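Local coordinates for zona pellucida sperm-binding protein 1,Zona pellucida sperm-binding protein 1 (Gallus gallus, PDB 6GF6) that is an egg-coat component whose N-terminal ZP-N1 domain, the part described here, forms a homodimer that probably cross-links egg coat filaments, at residues Gly18-Leu22 with Gln103-Pro107; Leu36-Arg42 with Arg84-Glu88; Ile50-Trp54 with Ser66-Cys72. The protein carries 2 engineered substitutions. All coordinates share one frame; numbering follows the deposited sequence.

Overall arrangement
All three contacts belong to one two-sheet, all-beta ZP-N1 domain with an immunoglobulin-like family signature. Contact 1 packs strand 18-24 of one sheet against strand 96-107 of the other. Contact 2, about 14 Å away between centres, lies in the latter sheet, where strand 80-90 adjoins strand 96-107; Leu21 packs on Val85 and Leu87, and Met104 on Val85. Contact 3, centred about 11 Å from contact 1, closes the base of a hairpin in the sheet that holds strand 18-24. A probable hydrogen bond of 2.8 Å from Met19 N to Ala67 O joins contacts 1 and 3. Contacts 2 and 3 do not touch, their nearest atoms being about 7 Å apart. Contacts 1 and 3 both reach the second subunit.

Contact 1: residues Gly18-Leu22 with Gln103-Pro107. Engineered in segment 103-107: Gln103 (natural residue Asn).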
loop_
_atom_site.group_PDB
_atom_site.type_symbol
_atom_site.label_atom_id
_atom_site.label_comp_id
_atom_site.label_asym_id
_atom_site.label_seq_id
_atom_site.Cartn_x
_atom_site.Cartn_y
_atom_site.Cartn_z
ATOM N N GLY B 18 5.907 -8.429 -1.317
ATOM C CA GLY B 18 6.701 -7.229 -1.398
ATOM C C GLY B 18 7.590 -7.101 -0.184
ATOM O O GLY B 18 7.786 -8.055 0.568
ATOM N N MET B 19 8.125 -5.897 0.002
ATOM C CA MET B 19 9.017 -5.604 1.114
ATOM C C MET B 19 8.712 -4.212 1.644
ATOM O O MET B 19 8.099 -3.386 0.963
ATOM C CB MET B 19 10.488 -5.708 0.693
ATOM C CG MET B 19 10.769 -5.120 -0.681
ATOM S SD MET B 19 12.458 -5.394 -1.244
ATOM C CE MET B 19 12.218 -5.383 -3.018
ATOM N N GLN B 20 9.148 -3.958 2.877
ATOM C CA GLN B 20 8.945 -2.666 3.513
ATOM C C GLN B 20 10.202 -2.261 4.269
ATOM O O GLN B 20 10.871 -3.102 4.872
ATOM C CB GLN B 20 7.741 -2.681 4.465
ATOM C CG GLN B 20 7.882 -3.623 5.646
ATOM C CD GLN B 20 6.821 -3.396 6.702
ATOM O OE1 GLN B 20 5.884 -2.622 6.501
ATOM N NE2 GLN B 20 6.964 -4.066 7.839
ATOM N N LEU B 21 10.513 -0.967 4.225
ATOM C CA LEU B 21 11.652 -0.370 4.911
ATOM C C LEU B 21 11.136 0.595 5.969
ATOM O O LEU B 21 10.385 1.523 5.650
ATOM C CB LEU B 21 12.556 0.343 3.904
ATOM C CG LEU B 21 13.781 1.109 4.390
ATOM C CD1 LEU B 21 14.697 0.235 5.197
ATOM C CD2 LEU B 21 14.518 1.647 3.189
ATOM N N LEU B 22 11.522 0.374 7.225
ATOM C CA LEU B 22 11.050 1.183 8.342
ATOM C C LEU B 22 12.203 1.998 8.913
ATOM O O LEU B 22 13.283 1.459 9.173
ATOM C CB LEU B 22 10.421 0.311 9.425
ATOM C CG LEU B 22 9.236 -0.542 8.966
ATOM C CD1 LEU B 22 9.704 -1.864 8.372
ATOM C CD2 LEU B 22 8.287 -0.782 10.125
ATOM N N GLN B 103 20.394 -1.679 0.436
ATOM C CA GLN B 103 20.091 -2.656 -0.598
ATOM C C GLN B 103 19.177 -3.699 0.030
ATOM O O GLN B 103 19.631 -4.542 0.808
ATOM C CB GLN B 103 21.370 -3.283 -1.149
ATOM C CG GLN B 103 21.173 -4.041 -2.455
ATOM C CD GLN B 103 22.449 -4.692 -2.971
ATOM O OE1 GLN B 103 22.816 -4.528 -4.136
ATOM N NE2 GLN B 103 23.123 -5.442 -2.108
ATOM N N MET B 104 17.894 -3.640 -0.306
ATOM C CA MET B 104 16.931 -4.602 0.202
ATOM C C MET B 104 17.005 -5.852 -0.664
ATOM O O MET B 104 16.697 -5.810 -1.861
ATOM C CB MET B 104 15.527 -4.000 0.213
ATOM C CG MET B 104 15.405 -2.756 1.093
ATOM S SD MET B 104 13.928 -1.758 0.776
ATOM C CE MET B 104 12.643 -2.739 1.526
ATOM N N THR B 105 17.420 -6.958 -0.056
ATOM C CA THR B 105 17.601 -8.228 -0.742
ATOM C C THR B 105 16.613 -9.226 -0.158
ATOM O O THR B 105 16.601 -9.459 1.054
ATOM C CB THR B 105 19.041 -8.726 -0.590
ATOM O OG1 THR B 105 19.942 -7.734 -1.092
ATOM C CG2 THR B 105 19.252 -10.012 -1.358
ATOM N N CYS B 106 15.766 -9.784 -1.016
ATOM C CA CYS B 106 14.712 -10.675 -0.566
ATOM C C CYS B 106 14.693 -11.915 -1.447
ATOM O O CYS B 106 15.016 -11.837 -2.639
ATOM C CB CYS B 106 13.340 -9.986 -0.590
ATOM S SG CYS B 106 13.197 -8.653 0.638
ATOM N N PRO B 107 14.376 -13.075 -0.881
ATOM C CA PRO B 107 14.463 -14.309 -1.661
ATOM C C PRO B 107 13.445 -14.335 -2.787
ATOM O O PRO B 107 12.360 -13.758 -2.695
ATOM C CB PRO B 107 14.182 -15.401 -0.624
ATOM C CG PRO B 107 13.369 -14.729 0.414
ATOM C CD PRO B 107 13.859 -13.316 0.477
#
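Strands 18-22 and 103-107 face each other across the two sheets of the domain, Met19 CA lying nearest Cys106 CA, with their axes 8.8 Å apart at closest approach and their N-to-C directions at 147°. No hydrogen bond joins them; this is face-to-face packing in a beta sandwich of immunoglobulin-like type, and most of the contact between these strands is made by sulfur-bearing side chains. Met19 is central. Its SD lies 3.7 Å from Met104 CB and 3.8 Å from Cys106 SG, so that one thioether meets both inward-pointing residues of the opposite strand. Met19 CG stands between its backbone N and carbonyl carbon (chi1 41°), and beyond it the chain runs extended, carrying the sulfur across to the other sheet. Met104 reaches back in the reverse direction and crosses Met19 at a slant. Bent at chi3 (75°), it brings its CE methyl to 3.7 Å from Met19 CG, and the same methyl rests on the backbone of strand 18-22 at 3.7 Å from Gln20 C. The interdigitated thioethers are buried and make only apolar contacts across the interface.

Cys106 is also bonded covalently to Cys14, a disulfide that ties the end of strand 96-107 to strand 9-14 beside this packing. Tyr69 touches both Met19 and Cys106, while Leu83 of strand 80-90 also touches Met19. Gln20 points the other way, and its NE2 is hydrogen-bonded to Asp13, a zinc ligand in a structure of this protein, although no zinc is bound to this chain; on that outer side Gln20 also packs on Phe39 of the second subunit. Past Met19 on the same strand, Leu21 CB sits 3.9 Å from Met104 CE.

Contact 2: residues Leu36-Arg42 with Arg84-Glu88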
loop_
_atom_site.group_PDB
_atom_site.type_symbol
_atom_site.label_atom_id
_atom_site.label_comp_id
_atom_site.label_asym_id
_atom_site.label_seq_id
_atom_site.Cartn_x
_atom_site.Cartn_y
_atom_site.Cartn_z
ATOM N N LEU B 36 16.727 4.041 -6.165
ATOM C CA LEU B 36 17.940 4.116 -6.969
ATOM C C LEU B 36 17.938 3.038 -8.045
ATOM O O LEU B 36 17.504 1.906 -7.805
ATOM C CB LEU B 36 19.193 3.959 -6.104
ATOM C CG LEU B 36 19.318 4.886 -4.897
ATOM C CD1 LEU B 36 20.571 4.530 -4.112
ATOM C CD2 LEU B 36 19.354 6.343 -5.333
ATOM N N ASP B 37 18.385 3.406 -9.242
ATOM C CA ASP B 37 18.613 2.453 -10.318
ATOM C C ASP B 37 20.116 2.243 -10.471
ATOM O O ASP B 37 20.924 2.839 -9.756
ATOM C CB ASP B 37 17.938 2.925 -11.616
ATOM C CG ASP B 37 18.618 4.129 -12.253
ATOM O OD1 ASP B 37 19.617 4.645 -11.711
ATOM O OD2 ASP B 37 18.117 4.581 -13.306
ATOM N N GLU B 38 20.491 1.366 -11.403
ATOM C CA GLU B 38 21.899 1.033 -11.590
ATOM C C GLU B 38 22.727 2.210 -12.099
ATOM O O GLU B 38 23.959 2.126 -12.094
ATOM C CB GLU B 38 22.032 -0.159 -12.545
ATOM C CG GLU B 38 21.483 0.064 -13.951
ATOM C CD GLU B 38 20.023 -0.334 -14.082
ATOM O OE1 GLU B 38 19.320 -0.395 -13.050
ATOM O OE2 GLU B 38 19.579 -0.593 -15.221
ATOM N N PHE B 39 22.093 3.301 -12.517
ATOM C CA PHE B 39 22.808 4.477 -12.988
ATOM C C PHE B 39 22.915 5.559 -11.928
ATOM O O PHE B 39 23.444 6.635 -12.215
ATOM C CB PHE B 39 22.113 5.053 -14.227
ATOM C CG PHE B 39 21.970 4.070 -15.352
ATOM C CD1 PHE B 39 23.030 3.827 -16.212
ATOM C CD2 PHE B 39 20.788 3.373 -15.540
ATOM C CE1 PHE B 39 22.909 2.922 -17.252
ATOM C CE2 PHE B 39 20.660 2.464 -16.575
ATOM C CZ PHE B 39 21.727 2.236 -17.430
ATOM N N GLY B 40 22.441 5.300 -10.711
ATOM C CA GLY B 40 22.494 6.302 -9.668
ATOM C C GLY B 40 21.396 7.343 -9.696
ATOM O O GLY B 40 21.482 8.321 -8.948
ATOM N N THR B 41 20.383 7.193 -10.545
ATOM C CA THR B 41 19.279 8.148 -10.543
ATOM C C THR B 41 18.459 7.988 -9.268
ATOM O O THR B 41 18.298 6.880 -8.750
ATOM C CB THR B 41 18.371 7.944 -11.757
ATOM O OG1 THR B 41 19.137 8.022 -12.960
ATOM C CG2 THR B 41 17.281 8.993 -11.794
ATOM N N ARG B 42 17.968 9.107 -8.744
ATOM C CA ARG B 42 17.179 9.110 -7.518
ATOM C C ARG B 42 15.734 9.430 -7.895
ATOM O O ARG B 42 15.418 10.565 -8.265
ATOM C CB ARG B 42 17.744 10.115 -6.516
ATOM C CG ARG B 42 19.117 9.718 -5.974
ATOM C CD ARG B 42 19.980 10.912 -5.574
ATOM N NE ARG B 42 19.378 11.723 -4.512
ATOM C CZ ARG B 42 18.795 12.911 -4.683
ATOM N NH1 ARG B 42 18.285 13.547 -3.635
ATOM N NH2 ARG B 42 18.717 13.477 -5.885
ATOM N N ARG B 84 17.388 -0.912 -4.307
ATOM C CA ARG B 84 18.273 0.018 -3.625
ATOM C C ARG B 84 17.533 1.320 -3.363
ATOM O O ARG B 84 16.902 1.876 -4.270
ATOM C CB ARG B 84 19.536 0.266 -4.450
ATOM C CG ARG B 84 20.462 -0.943 -4.498
ATOM C CD ARG B 84 21.704 -0.728 -5.354
ATOM N NE ARG B 84 22.423 0.506 -5.023
ATOM C CZ ARG B 84 22.592 1.539 -5.846
ATOM N NH1 ARG B 84 22.101 1.523 -7.083
ATOM N NH2 ARG B 84 23.266 2.600 -5.431
ATOM N N VAL B 85 17.583 1.778 -2.117
ATOM C CA VAL B 85 16.855 2.956 -1.669
ATOM C C VAL B 85 17.827 3.856 -0.926
ATOM O O VAL B 85 18.693 3.372 -0.191
ATOM C CB VAL B 85 15.665 2.588 -0.757
ATOM C CG1 VAL B 85 14.947 3.844 -0.277
ATOM C CG2 VAL B 85 14.695 1.673 -1.485
ATOM N N GLN B 86 17.682 5.162 -1.115
ATOM C CA GLN B 86 18.440 6.152 -0.365
ATOM C C GLN B 86 17.534 6.794 0.672
ATOM O O GLN B 86 16.403 7.179 0.360
ATOM C CB GLN B 86 19.024 7.219 -1.294
ATOM C CG GLN B 86 19.935 8.211 -0.587
ATOM C CD GLN B 86 20.397 9.329 -1.496
ATOM O OE1 GLN B 86 19.883 9.498 -2.599
ATOM N NE2 GLN B 86 21.365 10.106 -1.030
ATOM N N LEU B 87 18.020 6.877 1.907
ATOM C CA LEU B 87 17.337 7.574 2.989
ATOM C C LEU B 87 18.081 8.864 3.268
ATOM O O LEU B 87 19.289 8.840 3.531
ATOM C CB LEU B 87 17.278 6.727 4.258
ATOM C CG LEU B 87 16.509 5.417 4.184
ATOM C CD1 LEU B 87 17.375 4.361 3.555
ATOM C CD2 LEU B 87 16.077 4.989 5.575
ATOM N N GLU B 88 17.370 9.979 3.208
ATOM C CA GLU B 88 17.941 11.284 3.506
ATOM C C GLU B 88 17.331 11.762 4.812
ATOM O O GLU B 88 16.154 12.133 4.856
ATOM C CB GLU B 88 17.681 12.272 2.376
ATOM C CG GLU B 88 18.447 11.943 1.114
ATOM C CD GLU B 88 18.419 13.064 0.101
ATOM O OE1 GLU B 88 17.482 13.892 0.137
ATOM O OE2 GLU B 88 19.339 13.103 -0.740
HETATM O O HOH W 1 17.153 -0.484 -7.052
#
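Leu36 N donates to Arg84 O at 2.9 Å in a nearly straight bond (164°), holding the chain at Leu36 to strand 80-90. The Arg84 chain bends at chi3 (51°) so that one guanidinium face lies over Leu36, whose CD1 is 3.6 Å from Arg84 NH2. At the guanidinium edge, Arg84 NH1 makes a weak bond to Asp37 O, while NH2 forms a salt bridge with Glu101. The turn itself is an Asx turn within a type I beta turn: Asp37 OD1 accepts from Phe39 N and Thr41 N, which approach from opposite faces of the carboxylate.

Beyond the turn, Arg42 uses two edge positions. Its NE bonds in the guanidinium plane to Gln86 OE1 at 3.0 Å, and its NH1 forms a salt bridge with Glu88 OE2 at 3.1 Å. Gln86 NE2 is hydrogen-bonded to Ser99 OG, so both ends of the amide are held and its rotation is fixed. Glu88 is a zinc ligand in a structure of this protein, although no metal is bound here. The loop between strands 30-36 and 42-44 thus lies against strand 80-90, which pairs with strand 30-36 and also with strand 96-107.

Contact 3: residues Ile50-Trp54 with Ser66-Cys72; sequences ICMHW and SAGYEGC
Cys51 SG and Cys72 SG are joined covalently at 2.0 Å. Each sulfur lies beside its own backbone N (chi1 -76° and -65°), with Cys51 CB 3.5 Å from Cys72 CB, tighter than usual. Beside the disulfide, Cys72 N donates to Cys51 O at 3.3 Å, and Gly71 CA makes a CA-H...O contact with the same oxygen. One residue on, Met52 O receives Gly68 N at 2.9 Å in an almost linear bond (169°). Trp54 and Ser66 then form an antiparallel hydrogen-bonded pair, each backbone N donating to the other's O, whereas His53 and Ala67 form the neighbouring non-hydrogen-bonded pair. Trp54 CE3 rests on Ser66 CB at 3.8 Å, and the carbonyl carbon of Met52 lies over one face of the indole. Cys51 CB similarly lies over a face of the His53 imidazole.

Farther out, one water donates to Cys72 O and lies 3.2 Å from His53 ND1. The type I turn from Gly68 to Gly71 leads the chain from the strand to Cys72, and Tyr69 within it stacks on Tyr81. At the dimer interface the Trp54 ring stacks on His73 of the second subunit and meets its Phe43 edge-to-face. His53 is a zinc ligand in a structure of this protein, though no zinc is bound here. Together these bonds make the disulfide-closed base of the beta hairpin of strands 53-57 and 63-68, part of the ZP-N1 homodimer interface.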
loop_
_atom_site.group_PDB
_atom_site.type_symbol
_atom_site.label_atom_id
_atom_site.label_comp_id
_atom_site.label_asym_id
_atom_site.label_seq_id
_atom_site.Cartn_x
_atom_site.Cartn_y
_atom_site.Cartn_z
ATOM N N ILE B 50 2.382 3.746 -11.048
ATOM C CA ILE B 50 2.387 2.400 -11.603
ATOM C C ILE B 50 3.491 1.545 -10.985
ATOM O O ILE B 50 3.478 0.318 -11.138
ATOM C CB ILE B 50 2.542 2.463 -13.135
ATOM C CG1 ILE B 50 2.174 1.130 -13.788
ATOM C CG2 ILE B 50 3.958 2.852 -13.516
ATOM C CD1 ILE B 50 0.679 0.850 -13.781
ATOM N N CYS B 51 4.451 2.163 -10.299
ATOM C CA CYS B 51 5.653 1.479 -9.841
ATOM C C CYS B 51 5.452 0.631 -8.591
ATOM O O CYS B 51 6.414 0.001 -8.142
ATOM C CB CYS B 51 6.753 2.513 -9.569
ATOM S SG CYS B 51 7.515 3.145 -11.080
ATOM N N MET B 52 4.244 0.613 -8.026
ATOM C CA MET B 52 3.907 -0.229 -6.878
ATOM C C MET B 52 4.845 0.031 -5.699
ATOM O O MET B 52 5.442 -0.887 -5.133
ATOM C CB MET B 52 3.901 -1.708 -7.269
ATOM C CG MET B 52 2.993 -2.025 -8.447
ATOM S SD MET B 52 1.289 -1.491 -8.188
ATOM C CE MET B 52 0.581 -1.791 -9.807
ATOM N N HIS B 53 4.970 1.304 -5.330
ATOM C CA HIS B 53 5.716 1.693 -4.142
ATOM C C HIS B 53 4.978 2.821 -3.436
ATOM O O HIS B 53 4.282 3.619 -4.069
ATOM C CB HIS B 53 7.172 2.093 -4.455
ATOM C CG HIS B 53 7.315 3.162 -5.495
ATOM N ND1 HIS B 53 8.434 3.268 -6.293
ATOM C CD2 HIS B 53 6.500 4.181 -5.855
ATOM C CE1 HIS B 53 8.296 4.299 -7.106
ATOM N NE2 HIS B 53 7.131 4.870 -6.862
ATOM N N TRP B 54 5.119 2.866 -2.112
ATOM C CA TRP B 54 4.306 3.761 -1.305
ATOM C C TRP B 54 5.099 4.257 -0.103
ATOM O O TRP B 54 6.118 3.680 0.285
ATOM C CB TRP B 54 3.017 3.074 -0.831
ATOM C CG TRP B 54 2.198 2.478 -1.936
ATOM C CD1 TRP B 54 1.185 3.080 -2.623
ATOM C CD2 TRP B 54 2.325 1.159 -2.483
ATOM N NE1 TRP B 54 0.673 2.218 -3.564
ATOM C CE2 TRP B 54 1.358 1.032 -3.499
ATOM C CE3 TRP B 54 3.165 0.074 -2.213
ATOM C CZ2 TRP B 54 1.203 -0.136 -4.243
ATOM C CZ3 TRP B 54 3.012 -1.086 -2.953
ATOM C CH2 TRP B 54 2.038 -1.182 -3.956
ATOM N N SER B 66 7.064 1.061 1.300
ATOM C CA SER B 66 6.549 -0.224 0.835
ATOM C C SER B 66 6.815 -0.393 -0.658
ATOM O O SER B 66 6.655 0.561 -1.429
ATOM C CB SER B 66 5.047 -0.326 1.097
ATOM O OG SER B 66 4.755 -0.077 2.465
ATOM N N ALA B 67 7.238 -1.597 -1.062
ATOM C CA ALA B 67 7.547 -1.884 -2.461
ATOM C C ALA B 67 7.110 -3.296 -2.837
ATOM O O ALA B 67 7.530 -4.265 -2.198
ATOM C CB ALA B 67 9.045 -1.715 -2.723
ATOM N N GLY B 68 6.292 -3.414 -3.884
ATOM C CA GLY B 68 5.993 -4.720 -4.450
ATOM C C GLY B 68 7.184 -5.296 -5.195
ATOM O O GLY B 68 8.019 -4.569 -5.738
ATOM N N TYR B 69 7.280 -6.632 -5.200
ATOM C CA TYR B 69 8.409 -7.296 -5.852
ATOM C C TYR B 69 8.439 -7.058 -7.361
ATOM O O TYR B 69 9.513 -7.099 -7.967
ATOM C CB TYR B 69 8.391 -8.807 -5.563
ATOM C CG TYR B 69 8.783 -9.196 -4.155
ATOM C CD1 TYR B 69 9.784 -8.519 -3.476
ATOM C CD2 TYR B 69 8.154 -10.244 -3.506
ATOM C CE1 TYR B 69 10.141 -8.870 -2.185
ATOM C CE2 TYR B 69 8.503 -10.602 -2.213
ATOM C CZ TYR B 69 9.499 -9.911 -1.558
ATOM O OH TYR B 69 9.856 -10.267 -0.273
ATOM N N GLU B 70 7.294 -6.791 -7.985
ATOM C CA GLU B 70 7.236 -6.603 -9.430
ATOM C C GLU B 70 7.254 -5.131 -9.822
ATOM O O GLU B 70 6.924 -4.794 -10.963
ATOM C CB GLU B 70 5.974 -7.264 -9.992
ATOM C CG GLU B 70 5.833 -8.752 -9.687
ATOM C CD GLU B 70 6.774 -9.613 -10.494
ATOM O OE1 GLU B 70 7.309 -9.122 -11.510
ATOM O OE2 GLU B 70 6.977 -10.786 -10.113
ATOM N N GLY B 71 7.680 -4.253 -8.920
ATOM C CA GLY B 71 7.624 -2.831 -9.165
ATOM C C GLY B 71 8.862 -2.299 -9.860
ATOM O O GLY B 71 9.777 -3.032 -10.233
ATOM N N CYS B 72 8.870 -0.986 -10.046
ATOM C CA CYS B 72 9.926 -0.339 -10.808
ATOM C C CYS B 72 11.261 -0.439 -10.100
ATOM O O CYS B 72 11.374 -0.151 -8.904
ATOM C CB CYS B 72 9.619 1.132 -11.014
ATOM S SG CYS B 72 8.199 1.465 -11.989
HETATM O O HOH W 2 7.988 -1.705 -6.218
HETATM O O HOH W 3 10.123 0.606 -6.387
#